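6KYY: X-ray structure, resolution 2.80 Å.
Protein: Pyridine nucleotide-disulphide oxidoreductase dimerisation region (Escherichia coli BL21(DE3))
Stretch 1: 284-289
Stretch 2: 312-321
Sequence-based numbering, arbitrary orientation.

Stretch 1 284-289: DKRLHT
Stretch 2, residues 312-321: DDYRIVRDEL

The strongest polar link between the stretches joins His-288 to Glu-320. His-288 NE2 donates to both carboxylate oxygens, 2.7 Å to Glu-320 OE2 and 3.2 Å to Glu-320 OE1. Both hydrogen bonds are weak: the shorter is bent to 121°, while the longer is nearly straight at 171°. OE2 lies at the ring edge, near its plane. The CA-to-CB bond of His-288 points sideways, but chi1 -85° (m) and chi2 -69° bring the ring nearer. Glu-320 points toward stretch 1 and reaches out with chi1 and chi2 both t and chi3 -100°.

Stretch 2 is helical throughout. Stretch 1 is irregular; Leu-287 has positive phi (58/42), between Arg-286 at -105/17 and His-288 at -99/120. A weak bond from Asp-284 N to His-288 O, 3.0 Å, helps close this turn.

The CA atoms of Arg-286 and Ile-316 set the register, 6.2 Å apart. Leu-287 (m, t) points toward the helix and has the largest covered area. Its CD1 packs 3.6 Å from Ile-316 CB and 3.9 Å from Val-317 CG1. Its CD2 lies 3.3 Å from Asp-313 OD2. Ile-316 (m, m) places CG2 3.7 Å from Arg-286 CA and 3.8 Å from Lys-285 O. The side-chain ends of Lys-285 and Arg-286 lead away.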

# COMPACT_ATOMS: atom_id res chain seq x y z
N ASP B 284 -29.58 -8.13 16.26
CA ASP B 284 -30.29 -7.27 15.32
C ASP B 284 -29.34 -6.81 14.22
O ASP B 284 -28.18 -7.22 14.14
CB ASP B 284 -30.89 -6.07 16.05
CG ASP B 284 -32.20 -6.38 16.73
OD1 ASP B 284 -32.66 -7.54 16.65
OD2 ASP B 284 -32.76 -5.46 17.36
N LYS B 285 -29.84 -5.92 13.36
CA LYS B 285 -28.95 -5.06 12.60
C LYS B 285 -28.33 -3.98 13.47
O LYS B 285 -27.41 -3.29 13.03
CB LYS B 285 -29.70 -4.42 11.42
CG LYS B 285 -31.09 -3.90 11.76
CD LYS B 285 -31.33 -2.53 11.15
CE LYS B 285 -32.81 -2.16 11.18
NZ LYS B 285 -33.13 -1.02 10.26
N ARG B 286 -28.82 -3.82 14.70
CA ARG B 286 -28.25 -2.93 15.69
C ARG B 286 -27.48 -3.70 16.77
O ARG B 286 -27.21 -3.15 17.84
CB ARG B 286 -29.34 -2.09 16.34
CG ARG B 286 -30.15 -1.30 15.34
CD ARG B 286 -31.64 -1.39 15.64
NE ARG B 286 -32.30 -2.42 14.84
CZ ARG B 286 -33.59 -2.39 14.51
NH1 ARG B 286 -34.34 -1.37 14.90
NH2 ARG B 286 -34.11 -3.36 13.79
N LEU B 287 -27.14 -4.96 16.50
CA LEU B 287 -26.37 -5.79 17.42
C LEU B 287 -27.08 -5.93 18.76
O LEU B 287 -26.46 -5.87 19.83
CB LEU B 287 -24.95 -5.25 17.60
CG LEU B 287 -24.23 -5.08 16.27
CD1 LEU B 287 -23.22 -3.96 16.35
CD2 LEU B 287 -23.56 -6.38 15.85
N HIS B 288 -28.40 -6.12 18.71
CA HIS B 288 -29.23 -6.31 19.89
C HIS B 288 -29.49 -7.80 20.08
O HIS B 288 -30.07 -8.44 19.19
CB HIS B 288 -30.55 -5.55 19.76
CG HIS B 288 -30.47 -4.11 20.18
ND1 HIS B 288 -30.28 -3.73 21.49
CD2 HIS B 288 -30.56 -2.97 19.46
CE1 HIS B 288 -30.26 -2.41 21.55
NE2 HIS B 288 -30.43 -1.92 20.34
N THR B 289 -29.07 -8.34 21.22
CA THR B 289 -29.40 -9.71 21.54
C THR B 289 -30.86 -9.81 21.99
O THR B 289 -31.55 -8.81 22.16
CB THR B 289 -28.45 -10.26 22.61
OG1 THR B 289 -28.35 -11.68 22.47
CG2 THR B 289 -28.96 -9.92 23.99
N ASP B 312 -16.69 -1.81 13.00
CA ASP B 312 -17.96 -1.26 12.55
C ASP B 312 -19.08 -1.57 13.54
O ASP B 312 -20.04 -0.80 13.66
CB ASP B 312 -18.32 -1.79 11.17
CG ASP B 312 -19.47 -1.03 10.53
OD1 ASP B 312 -19.34 0.20 10.37
OD2 ASP B 312 -20.49 -1.66 10.20
N ASP B 313 -18.97 -2.70 14.25
CA ASP B 313 -19.94 -3.01 15.29
C ASP B 313 -19.92 -1.96 16.40
O ASP B 313 -20.98 -1.54 16.89
CB ASP B 313 -19.66 -4.40 15.87
CG ASP B 313 -20.11 -5.51 14.95
OD1 ASP B 313 -19.58 -6.64 15.08
OD2 ASP B 313 -20.98 -5.27 14.09
N TYR B 314 -18.72 -1.52 16.80
CA TYR B 314 -18.62 -0.41 17.74
C TYR B 314 -19.31 0.83 17.20
O TYR B 314 -19.96 1.57 17.96
CB TYR B 314 -17.15 -0.12 18.06
CG TYR B 314 -16.88 1.33 18.39
CD1 TYR B 314 -17.07 1.82 19.67
CD2 TYR B 314 -16.42 2.21 17.41
CE1 TYR B 314 -16.82 3.14 19.98
CE2 TYR B 314 -16.17 3.54 17.71
CZ TYR B 314 -16.37 4.00 18.99
OH TYR B 314 -16.12 5.32 19.29
N ARG B 315 -19.19 1.08 15.90
CA ARG B 315 -19.82 2.25 15.30
C ARG B 315 -21.34 2.16 15.39
O ARG B 315 -22.01 3.17 15.61
CB ARG B 315 -19.37 2.40 13.85
CG ARG B 315 -17.89 2.68 13.68
CD ARG B 315 -17.62 3.52 12.45
NE ARG B 315 -16.23 3.39 12.00
CZ ARG B 315 -15.86 2.74 10.91
NH1 ARG B 315 -16.77 2.15 10.14
NH2 ARG B 315 -14.58 2.67 10.58
N ILE B 316 -21.89 0.96 15.21
CA ILE B 316 -23.34 0.78 15.34
C ILE B 316 -23.79 1.15 16.75
O ILE B 316 -24.70 1.97 16.94
CB ILE B 316 -23.75 -0.66 14.99
CG1 ILE B 316 -23.18 -1.08 13.63
CG2 ILE B 316 -25.26 -0.81 15.01
CD1 ILE B 316 -23.54 -0.15 12.51
N VAL B 317 -23.16 0.55 17.76
CA VAL B 317 -23.61 0.76 19.14
C VAL B 317 -23.26 2.16 19.63
O VAL B 317 -23.99 2.74 20.44
CB VAL B 317 -23.03 -0.33 20.06
CG1 VAL B 317 -23.32 -1.71 19.49
CG2 VAL B 317 -21.54 -0.14 20.28
N ARG B 318 -22.15 2.74 19.14
CA ARG B 318 -21.83 4.11 19.52
C ARG B 318 -22.83 5.10 18.93
O ARG B 318 -23.09 6.15 19.52
CB ARG B 318 -20.41 4.47 19.08
CG ARG B 318 -19.89 5.78 19.66
CD ARG B 318 -19.86 6.88 18.61
NE ARG B 318 -19.82 8.22 19.21
CZ ARG B 318 -20.68 9.19 18.91
NH1 ARG B 318 -20.57 10.37 19.51
NH2 ARG B 318 -21.64 8.99 18.02
N ASP B 319 -23.41 4.77 17.77
CA ASP B 319 -24.43 5.62 17.17
C ASP B 319 -25.76 5.52 17.90
O ASP B 319 -26.62 6.40 17.71
CB ASP B 319 -24.61 5.26 15.70
CG ASP B 319 -25.20 6.40 14.89
OD1 ASP B 319 -25.02 7.57 15.28
OD2 ASP B 319 -25.85 6.12 13.86
N GLU B 320 -25.97 4.49 18.71
CA GLU B 320 -27.21 4.36 19.46
C GLU B 320 -27.10 4.97 20.86
O GLU B 320 -28.04 5.63 21.31
CB GLU B 320 -27.62 2.89 19.57
CG GLU B 320 -28.95 2.68 20.28
CD GLU B 320 -29.50 1.28 20.08
OE1 GLU B 320 -30.38 1.10 19.22
OE2 GLU B 320 -29.04 0.36 20.80
N LEU B 321 -25.97 4.76 21.54
CA LEU B 321 -25.83 5.24 22.91
C LEU B 321 -25.49 6.72 22.97
O LEU B 321 -25.85 7.39 23.95
CB LEU B 321 -24.76 4.43 23.64
CG LEU B 321 -24.86 2.90 23.56
CD1 LEU B 321 -23.69 2.26 24.29
CD2 LEU B 321 -26.18 2.42 24.12